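Local structure of mandelate racemase / muconate lactonizing enzyme (Burkholderia pseudomallei, 2POD) at residues M175-F180 against M215-E220; T242-D247 against P267-E272; T6-L11 against R54-D59. The protein is of unknown function but belongs to the enolase superfamily, binds a sodium ion in this crystal and may act as a metal-dependent lyase. All coordinates share one frame; numbering follows the deposited sequence.

Interaction 1 (M175-F180 against M215-E220). With NA (sodium ion), chain D.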
loop_
_atom_site.group_PDB
_atom_site.type_symbol
_atom_site.label_atom_id
_atom_site.label_comp_id
_atom_site.label_asym_id
_atom_site.label_seq_id
_atom_site.Cartn_x
_atom_site.Cartn_y
_atom_site.Cartn_z
HETATM N N MSE B 175 -1.309 -34.490 17.814
HETATM C CA MSE B 175 -2.185 -35.122 16.811
HETATM C C MSE B 175 -2.750 -34.125 15.807
HETATM O O MSE B 175 -3.056 -32.983 16.157
HETATM C CB MSE B 175 -3.376 -35.838 17.451
HETATM C CG MSE B 175 -3.190 -36.282 18.866
HETATM SE SE MSE B 175 -4.774 -36.099 19.988
HETATM C CE MSE B 175 -6.150 -36.777 18.776
ATOM N N LYS B 176 -2.930 -34.589 14.572
ATOM C CA LYS B 176 -3.762 -33.901 13.593
ATOM C C LYS B 176 -5.092 -34.604 13.349
ATOM O O LYS B 176 -5.135 -35.795 13.041
ATOM C CB LYS B 176 -3.020 -33.736 12.271
ATOM C CG LYS B 176 -3.685 -32.755 11.320
ATOM C CD LYS B 176 -2.697 -32.225 10.316
ATOM C CE LYS B 176 -2.562 -33.174 9.145
ATOM N NZ LYS B 176 -1.452 -32.761 8.240
ATOM N N ILE B 177 -6.178 -33.848 13.483
ATOM C CA ILE B 177 -7.518 -34.364 13.218
ATOM C C ILE B 177 -8.265 -33.501 12.188
ATOM O O ILE B 177 -7.844 -32.384 11.895
ATOM C CB ILE B 177 -8.333 -34.506 14.522
ATOM C CG1 ILE B 177 -8.504 -33.142 15.200
ATOM C CG2 ILE B 177 -7.636 -35.491 15.472
ATOM C CD1 ILE B 177 -9.561 -33.122 16.271
ATOM N N TRP B 178 -9.361 -34.024 11.637
ATOM C CA TRP B 178 -10.154 -33.270 10.668
ATOM C C TRP B 178 -11.685 -33.382 10.774
ATOM O O TRP B 178 -12.343 -33.723 9.788
ATOM C CB TRP B 178 -9.680 -33.552 9.237
ATOM C CG TRP B 178 -9.579 -35.000 8.877
ATOM C CD1 TRP B 178 -10.525 -35.758 8.242
ATOM C CD2 TRP B 178 -8.466 -35.871 9.120
ATOM N NE1 TRP B 178 -10.071 -37.046 8.081
ATOM C CE2 TRP B 178 -8.812 -37.143 8.611
ATOM C CE3 TRP B 178 -7.211 -35.702 9.720
ATOM C CZ2 TRP B 178 -7.946 -38.234 8.679
ATOM C CZ3 TRP B 178 -6.361 -36.786 9.796
ATOM C CH2 TRP B 178 -6.726 -38.033 9.268
ATOM N N PRO B 179 -12.269 -33.036 11.946
ATOM C CA PRO B 179 -13.695 -33.308 12.181
ATOM C C PRO B 179 -14.720 -32.391 11.474
ATOM O O PRO B 179 -15.922 -32.644 11.572
ATOM C CB PRO B 179 -13.824 -33.168 13.696
ATOM C CG PRO B 179 -12.779 -32.190 14.069
ATOM C CD PRO B 179 -11.645 -32.375 13.110
ATOM N N PHE B 180 -14.261 -31.348 10.779
ATOM C CA PHE B 180 -15.165 -30.414 10.090
ATOM C C PHE B 180 -15.466 -30.855 8.660
ATOM O O PHE B 180 -16.388 -30.345 8.028
ATOM C CB PHE B 180 -14.602 -28.985 10.099
ATOM C CG PHE B 180 -14.355 -28.434 11.480
ATOM C CD1 PHE B 180 -13.109 -28.566 12.080
ATOM C CD2 PHE B 180 -15.369 -27.793 12.175
ATOM C CE1 PHE B 180 -12.875 -28.067 13.345
ATOM C CE2 PHE B 180 -15.152 -27.298 13.451
ATOM C CZ PHE B 180 -13.903 -27.430 14.037
HETATM N N MSE B 215 -0.966 -32.227 25.124
HETATM C CA MSE B 215 -1.104 -32.474 23.693
HETATM C C MSE B 215 -1.252 -31.160 22.922
HETATM O O MSE B 215 -1.988 -30.261 23.331
HETATM C CB MSE B 215 -2.334 -33.344 23.448
HETATM C CG MSE B 215 -2.470 -33.904 22.046
HETATM SE SE MSE B 215 -1.277 -35.403 21.706
HETATM C CE MSE B 215 -1.717 -36.539 23.236
ATOM N N ASP B 216 -0.554 -31.054 21.799
ATOM C CA ASP B 216 -0.931 -30.086 20.782
ATOM C C ASP B 216 -1.901 -30.725 19.785
ATOM O O ASP B 216 -1.722 -31.881 19.377
ATOM C CB ASP B 216 0.308 -29.530 20.074
ATOM C CG ASP B 216 1.311 -28.910 21.033
ATOM O OD1 ASP B 216 0.899 -28.138 21.929
ATOM O OD2 ASP B 216 2.516 -29.196 20.873
ATOM N N VAL B 217 -2.939 -29.977 19.413
ATOM C CA VAL B 217 -3.903 -30.435 18.408
ATOM C C VAL B 217 -3.916 -29.496 17.210
ATOM O O VAL B 217 -4.202 -28.303 17.339
ATOM C CB VAL B 217 -5.349 -30.551 18.951
ATOM C CG1 VAL B 217 -6.125 -31.591 18.160
ATOM C CG2 VAL B 217 -5.356 -30.890 20.418
HETATM N N MSE B 218 -3.606 -30.048 16.047
HETATM C CA MSE B 218 -3.617 -29.287 14.821
HETATM C C MSE B 218 -4.819 -29.688 13.981
HETATM O O MSE B 218 -5.091 -30.866 13.798
HETATM C CB MSE B 218 -2.303 -29.460 14.047
HETATM C CG MSE B 218 -1.615 -30.793 14.233
HETATM SE SE MSE B 218 0.069 -30.746 15.240
HETATM C CE MSE B 218 -0.468 -30.173 16.898
ATOM N N VAL B 219 -5.547 -28.693 13.488
ATOM C CA VAL B 219 -6.752 -28.938 12.714
ATOM C C VAL B 219 -6.430 -28.934 11.231
ATOM O O VAL B 219 -5.839 -27.988 10.722
ATOM C CB VAL B 219 -7.833 -27.889 12.994
ATOM C CG1 VAL B 219 -9.184 -28.399 12.527
ATOM C CG2 VAL B 219 -7.865 -27.535 14.464
ATOM N N GLU B 220 -6.817 -30.009 10.553
ATOM C CA GLU B 220 -6.739 -30.098 9.101
ATOM C C GLU B 220 -8.115 -29.771 8.525
ATOM O O GLU B 220 -9.123 -30.254 9.028
ATOM C CB GLU B 220 -6.297 -31.513 8.707
ATOM C CG GLU B 220 -6.631 -31.940 7.299
ATOM C CD GLU B 220 -5.771 -31.260 6.251
ATOM O OE1 GLU B 220 -4.752 -31.867 5.859
ATOM O OE2 GLU B 220 -6.095 -30.130 5.809
HETATM NA NA NA D . -2.794 -32.604 5.007
HETATM O O HOH W 1 -11.686 -30.594 9.470
#

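Interaction 2 (T242-D247 against P267-E272). With NA (sodium ion), chain D.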
loop_
_atom_site.group_PDB
_atom_site.type_symbol
_atom_site.label_atom_id
_atom_site.label_comp_id
_atom_site.label_asym_id
_atom_site.label_seq_id
_atom_site.Cartn_x
_atom_site.Cartn_y
_atom_site.Cartn_z
ATOM N N THR B 242 -5.819 -24.331 19.721
ATOM C CA THR B 242 -5.262 -25.270 18.750
ATOM C C THR B 242 -3.875 -24.833 18.254
ATOM O O THR B 242 -3.542 -23.641 18.254
ATOM C CB THR B 242 -6.216 -25.464 17.554
ATOM O OG1 THR B 242 -6.561 -24.186 17.001
ATOM C CG2 THR B 242 -7.486 -26.173 17.999
ATOM N N PHE B 243 -3.069 -25.805 17.849
ATOM C CA PHE B 243 -1.683 -25.544 17.494
ATOM C C PHE B 243 -1.524 -24.900 16.108
ATOM O O PHE B 243 -0.693 -24.011 15.935
ATOM C CB PHE B 243 -0.858 -26.826 17.601
ATOM C CG PHE B 243 0.621 -26.610 17.517
ATOM C CD1 PHE B 243 1.318 -26.087 18.598
ATOM C CD2 PHE B 243 1.319 -26.926 16.356
ATOM C CE1 PHE B 243 2.683 -25.878 18.527
ATOM C CE2 PHE B 243 2.696 -26.726 16.269
ATOM C CZ PHE B 243 3.379 -26.204 17.353
ATOM N N TRP B 244 -2.311 -25.364 15.138
ATOM C CA TRP B 244 -2.363 -24.764 13.809
ATOM C C TRP B 244 -3.642 -25.072 13.043
ATOM O O TRP B 244 -4.268 -26.099 13.268
ATOM C CB TRP B 244 -1.095 -25.060 12.985
ATOM C CG TRP B 244 -0.978 -26.387 12.229
ATOM C CD1 TRP B 244 -1.939 -27.018 11.479
ATOM C CD2 TRP B 244 0.209 -27.183 12.095
ATOM N NE1 TRP B 244 -1.434 -28.159 10.921
ATOM C CE2 TRP B 244 -0.118 -28.287 11.280
ATOM C CE3 TRP B 244 1.515 -27.078 12.605
ATOM C CZ2 TRP B 244 0.814 -29.281 10.951
ATOM C CZ3 TRP B 244 2.442 -28.067 12.279
ATOM C CH2 TRP B 244 2.085 -29.156 11.461
ATOM N N HIS B 245 -4.019 -24.170 12.142
ATOM C CA HIS B 245 -5.119 -24.400 11.218
ATOM C C HIS B 245 -4.604 -24.604 9.794
ATOM O O HIS B 245 -4.055 -23.685 9.178
ATOM C CB HIS B 245 -6.118 -23.235 11.262
ATOM C CG HIS B 245 -6.802 -23.069 12.585
ATOM N ND1 HIS B 245 -7.368 -21.877 12.982
ATOM C CD2 HIS B 245 -7.005 -23.941 13.602
ATOM C CE1 HIS B 245 -7.892 -22.023 14.187
ATOM N NE2 HIS B 245 -7.679 -23.264 14.587
ATOM N N GLU B 246 -4.811 -25.809 9.272
ATOM C CA GLU B 246 -4.176 -26.242 8.042
ATOM C C GLU B 246 -5.150 -26.213 6.871
ATOM O O GLU B 246 -6.273 -26.703 6.982
ATOM C CB GLU B 246 -3.609 -27.647 8.216
ATOM C CG GLU B 246 -2.781 -28.145 7.053
ATOM C CD GLU B 246 -2.244 -29.534 7.296
ATOM O OE1 GLU B 246 -1.702 -29.784 8.393
ATOM O OE2 GLU B 246 -2.363 -30.380 6.384
ATOM N N ASP B 247 -4.690 -25.642 5.755
ATOM C CA ASP B 247 -5.496 -25.417 4.555
ATOM C C ASP B 247 -6.955 -25.037 4.816
ATOM O O ASP B 247 -7.861 -25.756 4.391
ATOM C CB ASP B 247 -5.396 -26.624 3.615
ATOM C CG ASP B 247 -3.990 -26.826 3.075
ATOM O OD1 ASP B 247 -3.599 -27.986 2.829
ATOM O OD2 ASP B 247 -3.270 -25.819 2.915
ATOM N N PRO B 267 -2.087 -20.148 14.269
ATOM C CA PRO B 267 -1.441 -19.779 13.012
ATOM C C PRO B 267 -1.880 -20.669 11.860
ATOM O O PRO B 267 -2.199 -21.849 12.072
ATOM C CB PRO B 267 0.047 -19.989 13.305
ATOM C CG PRO B 267 0.081 -20.981 14.436
ATOM C CD PRO B 267 -1.138 -20.709 15.253
ATOM N N VAL B 268 -1.905 -20.107 10.652
ATOM C CA VAL B 268 -2.198 -20.911 9.476
ATOM C C VAL B 268 -1.025 -21.761 8.996
ATOM O O VAL B 268 0.127 -21.315 8.957
ATOM C CB VAL B 268 -3.035 -20.192 8.360
ATOM C CG1 VAL B 268 -3.546 -18.827 8.809
ATOM C CG2 VAL B 268 -2.309 -20.113 7.034
ATOM N N CYS B 269 -1.334 -23.015 8.695
ATOM C CA CYS B 269 -0.374 -23.929 8.130
ATOM C C CYS B 269 -0.757 -24.127 6.669
ATOM O O CYS B 269 -1.898 -24.478 6.343
ATOM C CB CYS B 269 -0.407 -25.247 8.893
ATOM S SG CYS B 269 0.740 -26.479 8.322
ATOM N N ALA B 270 0.192 -23.856 5.787
ATOM C CA ALA B 270 -0.084 -23.883 4.357
ATOM C C ALA B 270 1.232 -24.169 3.654
ATOM O O ALA B 270 2.267 -23.747 4.158
ATOM C CB ALA B 270 -0.649 -22.533 3.905
ATOM N N SER B 271 1.232 -24.866 2.515
ATOM C CA SER B 271 0.179 -25.777 2.045
ATOM C C SER B 271 0.838 -26.897 1.249
ATOM O O SER B 271 1.710 -26.637 0.413
ATOM C CB SER B 271 -0.780 -25.057 1.091
ATOM O OG SER B 271 -1.832 -25.910 0.678
ATOM N N GLU B 272 0.393 -28.128 1.487
ATOM C CA GLU B 272 0.793 -29.307 0.694
ATOM C C GLU B 272 0.382 -29.222 -0.780
ATOM O O GLU B 272 0.967 -29.896 -1.630
ATOM C CB GLU B 272 0.197 -30.580 1.305
ATOM C CG GLU B 272 -1.331 -30.583 1.300
ATOM C CD GLU B 272 -1.926 -31.678 2.134
ATOM O OE1 GLU B 272 -2.667 -32.514 1.585
ATOM O OE2 GLU B 272 -1.674 -31.706 3.359
HETATM NA NA NA D . -2.794 -32.604 5.007
#

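Interaction 3 (T6-L11 against R54-D59)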
loop_
_atom_site.group_PDB
_atom_site.type_symbol
_atom_site.label_atom_id
_atom_site.label_comp_id
_atom_site.label_asym_id
_atom_site.label_seq_id
_atom_site.Cartn_x
_atom_site.Cartn_y
_atom_site.Cartn_z
ATOM N N THR B 6 20.417 -44.747 -17.746
ATOM C CA THR B 6 20.196 -45.764 -18.767
ATOM C C THR B 6 18.721 -46.109 -18.934
ATOM O O THR B 6 18.280 -46.433 -20.035
ATOM C CB THR B 6 21.005 -47.047 -18.471
ATOM O OG1 THR B 6 20.849 -47.416 -17.091
ATOM C CG2 THR B 6 22.485 -46.820 -18.774
ATOM N N GLU B 7 17.965 -46.018 -17.842
ATOM C CA GLU B 7 16.651 -46.652 -17.735
ATOM C C GLU B 7 15.824 -46.037 -16.597
ATOM O O GLU B 7 16.337 -45.798 -15.503
ATOM C CB GLU B 7 16.823 -48.156 -17.508
ATOM C CG GLU B 7 15.649 -49.017 -17.936
ATOM C CD GLU B 7 15.944 -50.500 -17.784
ATOM O OE1 GLU B 7 15.494 -51.097 -16.781
ATOM O OE2 GLU B 7 16.639 -51.063 -18.658
ATOM N N ILE B 8 14.547 -45.784 -16.868
ATOM C CA ILE B 8 13.607 -45.307 -15.853
ATOM C C ILE B 8 12.401 -46.246 -15.764
ATOM O O ILE B 8 11.773 -46.554 -16.773
ATOM C CB ILE B 8 13.182 -43.810 -16.105
ATOM C CG1 ILE B 8 14.342 -42.863 -15.753
ATOM C CG2 ILE B 8 11.947 -43.432 -15.287
ATOM C CD1 ILE B 8 14.284 -41.507 -16.415
ATOM N N GLU B 9 12.094 -46.705 -14.554
ATOM C CA GLU B 9 11.030 -47.683 -14.334
ATOM C C GLU B 9 9.957 -47.088 -13.440
ATOM O O GLU B 9 10.272 -46.566 -12.381
ATOM C CB GLU B 9 11.592 -48.919 -13.627
ATOM C CG GLU B 9 12.176 -49.968 -14.533
ATOM C CD GLU B 9 12.346 -51.305 -13.830
ATOM O OE1 GLU B 9 11.574 -52.239 -14.140
ATOM O OE2 GLU B 9 13.244 -51.418 -12.963
ATOM N N THR B 10 8.694 -47.197 -13.841
ATOM C CA THR B 10 7.589 -46.889 -12.927
ATOM C C THR B 10 6.878 -48.142 -12.430
ATOM O O THR B 10 6.703 -49.109 -13.172
ATOM C CB THR B 10 6.563 -45.922 -13.544
ATOM O OG1 THR B 10 6.052 -46.481 -14.760
ATOM C CG2 THR B 10 7.206 -44.563 -13.827
ATOM N N LEU B 11 6.482 -48.115 -11.161
ATOM C CA LEU B 11 5.838 -49.249 -10.528
ATOM C C LEU B 11 4.514 -48.786 -9.941
ATOM O O LEU B 11 4.489 -47.901 -9.078
ATOM C CB LEU B 11 6.718 -49.811 -9.399
ATOM C CG LEU B 11 8.201 -50.212 -9.482
ATOM C CD1 LEU B 11 8.438 -51.280 -8.435
ATOM C CD2 LEU B 11 8.669 -50.722 -10.839
ATOM N N ARG B 54 14.215 -36.601 -21.547
ATOM C CA ARG B 54 15.038 -35.477 -21.114
ATOM C C ARG B 54 16.132 -35.933 -20.158
ATOM O O ARG B 54 17.094 -35.210 -19.911
ATOM C CB ARG B 54 14.171 -34.397 -20.461
ATOM C CG ARG B 54 13.186 -33.735 -21.411
ATOM C CD ARG B 54 13.214 -32.232 -21.255
ATOM N NE ARG B 54 14.214 -31.605 -22.117
ATOM C CZ ARG B 54 14.523 -30.311 -22.099
ATOM N NH1 ARG B 54 13.911 -29.484 -21.258
ATOM N NH2 ARG B 54 15.451 -29.843 -22.924
ATOM N N LEU B 55 15.981 -37.147 -19.638
ATOM C CA LEU B 55 16.763 -37.620 -18.511
ATOM C C LEU B 55 17.667 -38.792 -18.903
ATOM O O LEU B 55 18.768 -38.933 -18.375
ATOM C CB LEU B 55 15.821 -38.021 -17.377
ATOM C CG LEU B 55 16.122 -37.557 -15.949
ATOM C CD1 LEU B 55 16.396 -36.060 -15.831
ATOM C CD2 LEU B 55 14.973 -37.938 -15.061
ATOM N N ILE B 56 17.196 -39.620 -19.835
ATOM C CA ILE B 56 17.945 -40.777 -20.319
ATOM C C ILE B 56 19.185 -40.355 -21.110
ATOM O O ILE B 56 19.092 -39.595 -22.077
ATOM C CB ILE B 56 17.022 -41.778 -21.089
ATOM C CG1 ILE B 56 16.339 -42.713 -20.081
ATOM C CG2 ILE B 56 17.805 -42.614 -22.121
ATOM C CD1 ILE B 56 14.954 -43.179 -20.474
ATOM N N GLY B 57 20.345 -40.828 -20.657
ATOM C CA GLY B 57 21.625 -40.435 -21.239
ATOM C C GLY B 57 22.373 -39.363 -20.461
ATOM O O GLY B 57 23.544 -39.097 -20.744
ATOM N N GLU B 58 21.703 -38.753 -19.479
ATOM C CA GLU B 58 22.252 -37.609 -18.739
ATOM C C GLU B 58 22.974 -38.040 -17.464
ATOM O O GLU B 58 22.711 -39.113 -16.929
ATOM C CB GLU B 58 21.142 -36.614 -18.390
ATOM C CG GLU B 58 20.465 -35.964 -19.594
ATOM C CD GLU B 58 21.131 -34.664 -20.018
ATOM O OE1 GLU B 58 21.899 -34.087 -19.215
ATOM O OE2 GLU B 58 20.882 -34.214 -21.157
ATOM N N ASP B 59 23.885 -37.193 -16.995
ATOM C CA ASP B 59 24.434 -37.253 -15.632
ATOM C C ASP B 59 23.347 -37.010 -14.579
ATOM O O ASP B 59 22.774 -35.930 -14.537
ATOM C CB ASP B 59 25.524 -36.175 -15.498
ATOM C CG ASP B 59 26.522 -36.461 -14.385
ATOM O OD1 ASP B 59 26.164 -37.082 -13.350
ATOM O OD2 ASP B 59 27.685 -36.042 -14.561
#

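Interaction 1 (M175-F180 against M215-E220)
Two neighbouring parallel strands of the barrel domain of this enolase-superfamily member meet where Met-175, Lys-176 and Ile-177 stand beside Val-217, Met-218 and Val-219. Four backbone hydrogen bonds join them, alternating in direction; the shortest is Glu-220 N to Ile-177 O (2.9 Å). On the outward face, covered by helices 160-170 and 202-210, Ile-177 CG1 leans against Val-217 CG1. Selenomethionine Met-215 comes in from just before its strand, its SE 3.5 Å from Met-175 CG. Beyond the strand, Phe-180 turns its ring edge to Val-219, Phe-180 CE1 3.8 Å from Val-219 CG1, and a water accepts from Phe-180 N and bonds to Glu-220 O, bridging the segments. The opposite face carries Lys-176 and Met-218 into the barrel. The aliphatic part of Lys-176 slants across the base of Glu-220, Lys-176 CG 3.9 Å from Glu-220 CB. Glu-220 CG is anti to its backbone N (chi1 159°), and a bend at chi2 follows before Glu-220 OE1 binds sodium at 2.3 Å. Lys-176 NZ, 3.5 Å from sodium, forms a salt bridge with Glu-246 and does not pair with Glu-220, whose carboxylate is fixed in rotation by the ion on OE1 and His-222 N-H on OE2.

Interaction 2 (T242-D247 against P267-E272)
Backbone hydrogen bonds set the register between His-245 and Val-268: His-245 N donates to Pro-267 O, Cys-269 N to His-245 O at 2.8 Å, and Asp-247 N to Cys-269 O. The packing centres on Cys-269, whose SG is anti to the backbone N (chi1 -179°), which places the sulfur over one face of the Trp-244 indole. Cys-269 CB sits 3.5 Å from the centroid of the Trp-244 five-membered ring, a CH-pi contact, and Cys-269 SG, 3.8 Å from the same centroid, adds a sulfur-aromatic one. Strands 244-246 and 268-270, with helix 257-263 between them, form one beta-alpha-beta unit of the TIM-type barrel; the end of the first strand and the loop after the second supply two of the three metal-binding carboxylates. Among the polar side chains, Ser-271 OG donates to Asp-247 OD2 (2.7 Å) from above the carboxylate plane. Trp-244 NE1 bonds to the anti lone pair of Glu-246 OE1 at 3.0 Å, an oxygen that also takes the salt bridge from Lys-176. Metal coordination uses Glu-246 OE2 (2.6 Å from sodium) and Glu-272 OE2 (2.2 Å), with Glu-220 as third ligand. The carboxylates of Glu-246 and Glu-272, brought together by the ion and not by a bond to each other, are turned 52° apart, while Glu-272 OE1 is hydrogen-bonded to Tyr-73 OH of the third subunit.

Interaction 3 (T6-L11 against R54-D59)
With CG1 of Ile-8 anti to its carbonyl carbon (chi1 -73°) and the chain extended beyond (chi2 158°), the terminal methyl CD1 is carried away from the strand towards Leu-55. There it meets two carbons of one residue: Ile-8 CD1 is 3.9 Å from Leu-55 CD2 and equally 3.9 Å from Leu-55 CB. The two side chains cross at about a right angle, so the end of the isoleucine abuts the base and one branch of the leucine instead of running alongside it. Ile-56 joins from beside them. Ile-56 CG1 approaches the strand backbone, 4.2 Å from Thr-6 O and 4.3 Å from Glu-7 N, and comes within 4.4 Å of Ile-8 CD1. No hydrogen bond links the two segments, and the contact is small and made by van der Waals packing.

A type II beta turn runs from Leu-55 to Glu-58 after helix 40-55, closed by Glu-58 N donating to Leu-55 O at 3.1 Å. Gly-57 holds the third position of this turn at a positive phi of 100°; at its backbone angles a CB would press against the carbonyl O of Ile-56. On the strand side, Thr-6 and Glu-7 together face His-25 in a classic beta bulge.

The setting is the antiparallel sheet of the N-terminal capping domain that accompanies the barrel in this superfamily. Strand 5-13 lies there between strands 19-26 and 394-400; Val-24 on the former packs against Ile-8, and Thr-399 on the latter touches Ile-56. His-66 of helix 63-69 rests against Leu-55, and the contact joins the sheet to the C-terminal part of helix 40-55.

From the N terminus, interaction 3 comes first: the chain leaves strand 5-13, makes strands 19-26 and 31-37, and returns along helix 40-55, so that this contact closes the loop within the capping domain. Interaction 1 then closes a largely helical excursion between strands 174-177 and 216-220, and interaction 2 a shorter one around helix 257-263. The three are in series; none encloses or crosses another. Interactions 1 and 2 lie 10 Å apart between centres and share one sheet, since strands 216-220 and 244-246 are neighbours; both also reach the same sodium ion. Interaction 3 sits across the chain, its centre about 40 Å from that of interaction 1 and about 37 Å from that of interaction 2.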